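Side-chain contacts in glycosyl transferase (Staphylococcus aureus, PDB 5U02), which belongs to the glycosyl transferases of the TarS family, the modelled chain joining a helical linker region to beta-rich C-terminal domains of the immunoglobulin-like E-set kind: residues R176-T181 and D214-V219; Q57-L62 and D94-V99; N158-G163 and A190-R195. All coordinates share one frame; numbering follows the deposited sequence.

Interaction 1: R176-T181 and D214-V219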
# COMPACT_ATOMS: atom_id res chain seq x y z
N ARG A 176 2.93 8.46 23.55
CA ARG A 176 3.10 7.78 24.84
C ARG A 176 1.79 7.66 25.59
O ARG A 176 1.54 6.66 26.26
CB ARG A 176 4.15 8.52 25.68
CG ARG A 176 4.27 8.02 27.13
CD ARG A 176 4.79 6.60 27.19
NE ARG A 176 5.92 6.39 26.30
CZ ARG A 176 7.19 6.53 26.66
NH1 ARG A 176 7.50 6.91 27.89
NH2 ARG A 176 8.17 6.32 25.78
N ASN A 177 0.92 8.67 25.48
CA ASN A 177 -0.38 8.60 26.14
C ASN A 177 -1.42 7.82 25.34
O ASN A 177 -2.61 7.89 25.65
CB ASN A 177 -0.91 10.01 26.43
CG ASN A 177 -1.17 10.83 25.16
OD1 ASN A 177 -1.13 10.31 24.04
ND2 ASN A 177 -1.43 12.11 25.35
N LYS A 178 -0.99 7.09 24.30
CA LYS A 178 -1.85 6.27 23.45
C LYS A 178 -2.93 7.06 22.72
O LYS A 178 -3.79 6.46 22.06
CB LYS A 178 -2.50 5.13 24.24
CG LYS A 178 -1.58 4.43 25.23
CD LYS A 178 -0.69 3.42 24.54
CE LYS A 178 0.59 3.18 25.33
NZ LYS A 178 1.54 2.34 24.56
N LYS A 179 -2.93 8.40 22.80
CA LYS A 179 -4.04 9.16 22.25
C LYS A 179 -3.95 9.31 20.74
O LYS A 179 -4.97 9.29 20.04
CB LYS A 179 -4.13 10.54 22.92
CG LYS A 179 -4.50 10.48 24.40
CD LYS A 179 -5.50 11.57 24.76
CE LYS A 179 -5.98 11.43 26.20
NZ LYS A 179 -4.97 11.92 27.18
N HIS A 180 -2.74 9.48 20.20
CA HIS A 180 -2.58 9.75 18.79
C HIS A 180 -1.67 8.72 18.14
O HIS A 180 -0.84 8.08 18.80
CB HIS A 180 -2.06 11.17 18.56
CG HIS A 180 -2.93 12.23 19.16
ND1 HIS A 180 -2.70 12.75 20.42
CD2 HIS A 180 -4.04 12.85 18.69
CE1 HIS A 180 -3.63 13.66 20.68
NE2 HIS A 180 -4.45 13.73 19.65
N THR A 181 -1.83 8.58 16.83
CA THR A 181 -1.29 7.45 16.11
C THR A 181 -0.90 7.89 14.71
O THR A 181 -1.51 8.79 14.13
CB THR A 181 -2.33 6.31 16.11
OG1 THR A 181 -1.70 5.06 16.42
CG2 THR A 181 -3.07 6.23 14.79
N ASP A 214 6.29 6.57 20.21
CA ASP A 214 6.93 5.27 20.31
C ASP A 214 6.72 4.49 19.02
O ASP A 214 5.67 4.61 18.37
CB ASP A 214 6.41 4.49 21.51
CG ASP A 214 6.53 5.27 22.83
OD1 ASP A 214 7.67 5.57 23.22
OD2 ASP A 214 5.50 5.50 23.50
N VAL A 215 7.73 3.72 18.62
CA VAL A 215 7.72 3.02 17.33
C VAL A 215 7.26 1.59 17.54
O VAL A 215 7.83 0.86 18.36
CB VAL A 215 9.11 3.06 16.67
CG1 VAL A 215 9.05 2.47 15.27
CG2 VAL A 215 9.63 4.50 16.62
N PHE A 216 6.22 1.19 16.81
CA PHE A 216 5.73 -0.18 16.77
C PHE A 216 5.74 -0.68 15.33
O PHE A 216 5.68 0.11 14.37
CB PHE A 216 4.30 -0.30 17.32
CG PHE A 216 4.17 -0.02 18.79
CD1 PHE A 216 4.22 1.28 19.26
CD2 PHE A 216 3.95 -1.04 19.70
CE1 PHE A 216 4.08 1.55 20.61
CE2 PHE A 216 3.80 -0.78 21.05
CZ PHE A 216 3.87 0.52 21.51
N LEU A 217 5.79 -2.00 15.17
CA LEU A 217 5.49 -2.65 13.91
C LEU A 217 4.17 -3.39 14.06
O LEU A 217 4.04 -4.27 14.91
CB LEU A 217 6.59 -3.63 13.50
CG LEU A 217 6.29 -4.33 12.17
CD1 LEU A 217 6.50 -3.37 11.00
CD2 LEU A 217 7.14 -5.58 11.98
N GLU A 218 3.19 -3.02 13.23
CA GLU A 218 1.91 -3.70 13.21
C GLU A 218 1.95 -4.80 12.15
O GLU A 218 2.38 -4.56 11.02
CB GLU A 218 0.77 -2.72 12.91
CG GLU A 218 -0.60 -3.37 12.84
CD GLU A 218 -1.59 -2.55 12.04
OE1 GLU A 218 -2.27 -1.68 12.64
OE2 GLU A 218 -1.70 -2.76 10.82
N VAL A 219 1.51 -6.00 12.54
CA VAL A 219 1.49 -7.16 11.66
C VAL A 219 0.08 -7.74 11.68
O VAL A 219 -0.38 -8.21 12.73
CB VAL A 219 2.51 -8.23 12.08
CG1 VAL A 219 2.33 -9.49 11.25
CG2 VAL A 219 3.92 -7.69 11.95
O HOH W 1 2.79 4.37 22.95

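Interaction 2: Q57-L62 and D94-V99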
# COMPACT_ATOMS: atom_id res chain seq x y z
N GLN A 57 20.65 -39.28 19.58
CA GLN A 57 20.77 -39.61 20.99
C GLN A 57 19.77 -38.83 21.85
O GLN A 57 19.45 -39.27 22.96
CB GLN A 57 22.20 -39.34 21.48
CG GLN A 57 22.50 -39.83 22.88
CD GLN A 57 23.79 -39.27 23.45
OE1 GLN A 57 24.46 -38.45 22.81
NE2 GLN A 57 24.15 -39.71 24.65
N TRP A 58 19.28 -37.69 21.37
CA TRP A 58 18.36 -36.88 22.15
C TRP A 58 16.92 -37.38 22.04
O TRP A 58 16.19 -37.41 23.04
CB TRP A 58 18.43 -35.43 21.69
CG TRP A 58 19.52 -34.64 22.33
CD1 TRP A 58 20.86 -34.84 22.21
CD2 TRP A 58 19.36 -33.50 23.17
NE1 TRP A 58 21.55 -33.91 22.94
CE2 TRP A 58 20.65 -33.07 23.54
CE3 TRP A 58 18.25 -32.80 23.66
CZ2 TRP A 58 20.85 -31.97 24.37
CZ3 TRP A 58 18.46 -31.71 24.48
CH2 TRP A 58 19.75 -31.31 24.82
N ILE A 59 16.50 -37.79 20.84
CA ILE A 59 15.09 -38.07 20.61
C ILE A 59 14.67 -39.39 21.25
O ILE A 59 13.48 -39.57 21.55
CB ILE A 59 14.80 -38.04 19.10
CG1 ILE A 59 13.29 -38.08 18.83
CG2 ILE A 59 15.52 -39.16 18.37
CD1 ILE A 59 12.55 -36.83 19.26
N ASN A 60 15.60 -40.32 21.50
CA ASN A 60 15.23 -41.56 22.18
C ASN A 60 14.74 -41.27 23.60
O ASN A 60 13.66 -41.72 23.99
CB ASN A 60 16.40 -42.54 22.24
CG ASN A 60 17.37 -42.40 21.15
OD1 ASN A 60 18.39 -41.84 21.34
ND2 ASN A 60 17.06 -42.91 20.00
N ALA A 61 15.54 -40.53 24.37
CA ALA A 61 15.18 -40.23 25.76
C ALA A 61 13.94 -39.35 25.83
O ALA A 61 13.06 -39.58 26.67
CB ALA A 61 16.35 -39.56 26.46
N LEU A 62 13.89 -38.30 25.00
CA LEU A 62 12.67 -37.52 24.87
C LEU A 62 11.48 -38.41 24.52
O LEU A 62 10.38 -38.24 25.06
CB LEU A 62 12.86 -36.44 23.81
CG LEU A 62 11.84 -35.30 23.74
CD1 LEU A 62 12.05 -34.33 24.89
CD2 LEU A 62 11.94 -34.57 22.41
N ASP A 94 13.81 -36.54 11.97
CA ASP A 94 13.73 -35.88 10.67
C ASP A 94 12.52 -34.96 10.61
O ASP A 94 12.59 -33.85 10.08
CB ASP A 94 13.66 -36.91 9.53
CG ASP A 94 13.43 -36.27 8.17
OD1 ASP A 94 12.26 -36.09 7.78
OD2 ASP A 94 14.43 -35.94 7.50
N ASN A 95 11.40 -35.41 11.18
CA ASN A 95 10.19 -34.59 11.25
C ASN A 95 10.21 -33.66 12.46
O ASN A 95 9.66 -32.56 12.38
CB ASN A 95 8.95 -35.48 11.30
CG ASN A 95 8.66 -36.15 9.97
OD1 ASN A 95 8.64 -37.38 9.87
ND2 ASN A 95 8.41 -35.35 8.95
N TYR A 96 10.81 -34.08 13.57
CA TYR A 96 10.90 -33.21 14.74
C TYR A 96 11.67 -31.93 14.40
O TYR A 96 11.22 -30.83 14.72
CB TYR A 96 11.57 -33.93 15.91
CG TYR A 96 11.45 -33.20 17.23
CD1 TYR A 96 12.28 -32.12 17.54
CD2 TYR A 96 10.51 -33.59 18.18
CE1 TYR A 96 12.17 -31.46 18.74
CE2 TYR A 96 10.40 -32.94 19.39
CZ TYR A 96 11.23 -31.87 19.67
OH TYR A 96 11.12 -31.22 20.88
N ARG A 97 12.83 -32.07 13.76
CA ARG A 97 13.57 -30.88 13.36
C ARG A 97 12.79 -30.10 12.32
O ARG A 97 12.65 -28.88 12.44
CB ARG A 97 14.96 -31.26 12.85
CG ARG A 97 15.82 -30.04 12.56
CD ARG A 97 17.23 -30.42 12.13
NE ARG A 97 17.26 -31.60 11.28
CZ ARG A 97 17.81 -32.77 11.61
NH1 ARG A 97 18.41 -32.91 12.79
NH2 ARG A 97 17.78 -33.79 10.76
N THR A 98 12.23 -30.80 11.33
CA THR A 98 11.41 -30.14 10.31
C THR A 98 10.37 -29.22 10.95
O THR A 98 10.18 -28.09 10.50
CB THR A 98 10.72 -31.18 9.42
OG1 THR A 98 11.71 -31.95 8.72
CG2 THR A 98 9.80 -30.51 8.41
N VAL A 99 9.72 -29.68 12.02
CA VAL A 99 8.72 -28.85 12.70
C VAL A 99 9.38 -27.62 13.32
O VAL A 99 8.99 -26.48 13.05
CB VAL A 99 7.96 -29.67 13.75
CG1 VAL A 99 7.09 -28.74 14.61
CG2 VAL A 99 7.10 -30.73 13.08

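Interaction 3: N158-G163 and A190-R195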
# COMPACT_ATOMS: atom_id res chain seq x y z
N ASN A 158 12.97 -11.82 12.26
CA ASN A 158 13.89 -12.95 12.34
C ASN A 158 13.14 -14.27 12.50
O ASN A 158 13.55 -15.29 11.92
CB ASN A 158 14.88 -12.75 13.49
CG ASN A 158 16.07 -11.90 13.10
OD1 ASN A 158 16.25 -11.57 11.92
ND2 ASN A 158 16.91 -11.56 14.07
N GLU A 159 12.06 -14.27 13.27
CA GLU A 159 11.28 -15.49 13.47
C GLU A 159 9.80 -15.16 13.39
O GLU A 159 9.33 -14.21 14.01
CB GLU A 159 11.61 -16.14 14.82
CG GLU A 159 12.88 -16.97 14.78
CD GLU A 159 13.12 -17.73 16.07
OE1 GLU A 159 12.16 -17.90 16.85
OE2 GLU A 159 14.27 -18.17 16.29
N PHE A 160 9.08 -15.97 12.61
CA PHE A 160 7.65 -15.80 12.40
C PHE A 160 7.13 -17.11 11.81
O PHE A 160 7.70 -17.63 10.85
CB PHE A 160 7.36 -14.63 11.46
CG PHE A 160 5.97 -14.07 11.59
CD1 PHE A 160 5.19 -14.38 12.69
CD2 PHE A 160 5.44 -13.26 10.61
CE1 PHE A 160 3.90 -13.87 12.81
CE2 PHE A 160 4.16 -12.74 10.72
CZ PHE A 160 3.39 -13.06 11.83
N MET A 161 6.06 -17.64 12.40
CA MET A 161 5.57 -18.95 12.00
C MET A 161 4.77 -18.92 10.71
O MET A 161 4.06 -19.89 10.42
CB MET A 161 4.73 -19.56 13.13
CG MET A 161 5.57 -20.26 14.17
SD MET A 161 4.58 -20.90 15.52
CE MET A 161 3.50 -19.52 15.77
N ILE A 162 4.87 -17.85 9.92
CA ILE A 162 4.12 -17.77 8.67
C ILE A 162 4.97 -17.04 7.64
O ILE A 162 5.57 -15.99 7.94
CB ILE A 162 2.75 -17.10 8.86
CG1 ILE A 162 2.07 -16.88 7.50
CG2 ILE A 162 2.89 -15.81 9.63
CD1 ILE A 162 0.61 -16.45 7.56
N GLY A 163 5.02 -17.59 6.43
CA GLY A 163 5.89 -17.09 5.40
C GLY A 163 5.42 -15.77 4.80
O GLY A 163 4.28 -15.33 4.97
N ALA A 190 12.44 -6.94 1.05
CA ALA A 190 13.30 -7.96 0.48
C ALA A 190 13.28 -9.14 1.44
O ALA A 190 13.86 -9.08 2.53
CB ALA A 190 14.72 -7.44 0.27
N ASN A 191 12.60 -10.21 1.04
CA ASN A 191 12.30 -11.35 1.92
C ASN A 191 11.63 -10.77 3.17
O ASN A 191 10.65 -10.02 3.04
CB ASN A 191 13.56 -12.17 2.15
CG ASN A 191 14.03 -12.87 0.88
OD1 ASN A 191 13.62 -13.99 0.59
ND2 ASN A 191 14.91 -12.22 0.13
N LYS A 192 12.12 -11.06 4.37
CA LYS A 192 11.51 -10.54 5.59
C LYS A 192 12.22 -9.30 6.12
O LYS A 192 12.20 -9.03 7.32
CB LYS A 192 11.46 -11.63 6.66
CG LYS A 192 10.41 -12.72 6.41
CD LYS A 192 10.53 -13.80 7.47
CE LYS A 192 9.47 -14.88 7.32
NZ LYS A 192 8.12 -14.36 7.63
N GLN A 193 12.86 -8.54 5.24
CA GLN A 193 13.40 -7.23 5.57
C GLN A 193 12.44 -6.17 5.04
O GLN A 193 12.25 -6.06 3.83
CB GLN A 193 14.78 -7.03 4.95
CG GLN A 193 15.82 -8.04 5.41
CD GLN A 193 17.10 -7.91 4.62
OE1 GLN A 193 18.10 -7.39 5.12
NE2 GLN A 193 17.08 -8.38 3.39
N TYR A 194 11.84 -5.40 5.94
CA TYR A 194 10.78 -4.46 5.59
C TYR A 194 11.28 -3.03 5.78
O TYR A 194 11.64 -2.64 6.90
CB TYR A 194 9.53 -4.73 6.43
CG TYR A 194 8.88 -6.06 6.10
CD1 TYR A 194 9.34 -7.25 6.67
CD2 TYR A 194 7.85 -6.13 5.17
CE1 TYR A 194 8.76 -8.46 6.35
CE2 TYR A 194 7.27 -7.34 4.84
CZ TYR A 194 7.72 -8.50 5.43
OH TYR A 194 7.16 -9.71 5.12
N ARG A 195 11.29 -2.26 4.70
CA ARG A 195 11.86 -0.91 4.67
C ARG A 195 10.76 0.13 4.59
O ARG A 195 9.87 0.05 3.74
CB ARG A 195 12.81 -0.76 3.48
CG ARG A 195 13.25 0.68 3.21
CD ARG A 195 14.24 0.71 2.07
NE ARG A 195 15.46 -0.01 2.42
CZ ARG A 195 16.66 0.55 2.48
NH1 ARG A 195 16.81 1.83 2.19
NH2 ARG A 195 17.71 -0.19 2.82

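Interaction 1: R176-T181 and D214-V219
In the turn of the antiparallel hairpin formed by strands 168-175 and 181-190, R176 reaches across to D214 on strand 212-221, which pairs with the other side of strand 168-175. The grip is side-on: NE of R176 bonds to OD2 of D214 at 3.0 Å, while NH2 of R176 bonds to OD1 of D214 at 2.7 Å. Both bonds are almost straight (175° and 177°) and use the syn lone pairs of the carboxylate, and the two planar groups are only 13° apart. The arginine chain folds at its second and third torsions, which brings the NE edge of the guanidinium to the acid. D214 OD1 is shared with R229 and, by a hydrogen bond, with S268. K178 ends near the far end of the F216 ring, its NZ 4.2 Å from CZ of F216, and donates to a water at 2.9 Å from NZ that also lies 3.0 Å from OD2 of D214. The turn itself is braced by an Asx turn, in which OD1 of N177 accepts from N of K179 at 2.9 Å. A bidentate salt bridge thus ties a β-hairpin, its loop holding the Asx turn, to the adjoining strand of the E-set β-sheet.

Interaction 2: Q57-L62 and D94-V99
Y96 presents its ring to two aliphatic side chains of helix 56-68. CD2 of L62 makes the broader approach: it lies 3.8 Å from CE2 of Y96, 3.9 Å from CZ of Y96 and 3.8 Å from OH of Y96, so a single methyl group spans the phenol end of the ring, with the two side chains crossing at about a right angle. I59 meets the ring nearer its root, its CD1 being 4.0 Å from CD2 of Y96, and here the isoleucine and tyrosine side chains run antiparallel alongside one another. Both methyl groups approach the ring obliquely, and ring carbon CG stands anti to the backbone N (chi1 -168°), a setting that extends the ring toward the other helix. I59 and L62, three residues apart, project from one face of helix 56-68, and this is helix-on-helix packing within the TarS linker domain: the CA atoms of I59 and Y96 are 8.7 Å apart, no hydrogen bond joins the segments, and all three touching residues are buried. Beyond the two segments, the Y96 ring meets that of F46, planes about 40° apart, and the Y96 side chain touches L84 of helix 82-89. L62 is backed by Y6 of helix 2-17 and by the same F46.

Interaction 3: N158-G163 and A190-R195
K192 carries this contact to F160 and I162 with one long side chain, which starts from a tight hairpin turn. Its CB points toward the 158-163 segment, and CG, CD and CE continue in a line, the second and third torsions being fully extended. These first methylenes span the distance between the segments; the first close approach comes at CE, 4.1 Å from O of I162. At the last bond the chain bends (chi4 -68°), and the bend swings the ammonium group onto that carbonyl: NZ of K192 donates to O of I162 at 3.0 Å. The C=O...donor angle is 146° and the nitrogen is tilted 21° from the carbonyl plane.

The same NZ lies 3.9 Å from CB of F160 and 4.2 Å from CD2 of F160. It approaches the aromatic ring at its edge, near the ring plane, a placement that does not meet the definition of a cation-pi contact. One face of the F160 ring is occupied by the residue two positions on: CG2 of I162 sits 3.4 Å above the ring plane, over the centre. OH of Y167 is a second hydrogen-bond partner of NZ of K192, and the Y167 ring meets that of F160 edge-to-face.

The lysine's starting point is fixed by a type II' turn from A190 to Q193, which links strands 181-190 and 193-199. In it N of Q193 bonds to O of A190, and N of A190 bonds to O of Q193.

With hydrocarbon beside it, the ammonium group is hydrogen-bonded to a backbone carbonyl and to the Y167 hydroxyl, so it ties the chain after strand 150-159 to the hairpin turn through neutral oxygens, without forming a salt bridge across these segments.

In the fold
Interactions 1 and 3 belong to one antiparallel sheet inside the first C-terminal domain, and they touch where CG1 of V219 packs on CZ of F160 at 3.8 Å. Interaction 2 sits in the helical linker, about 41 Å from interaction 1 and 26 Å from interaction 3, measured between centres. It is also the wholly buried one and purely apolar. The other two are partly buried and polar: an exposed arginine and lysine meet a buried strand in interaction 1, whereas interaction 3 sends a lysine to a backbone carbonyl. The turns of both lie at subunit borders, H180 and T181 meeting N191 of the second subunit, and N191 meeting K179 of the third.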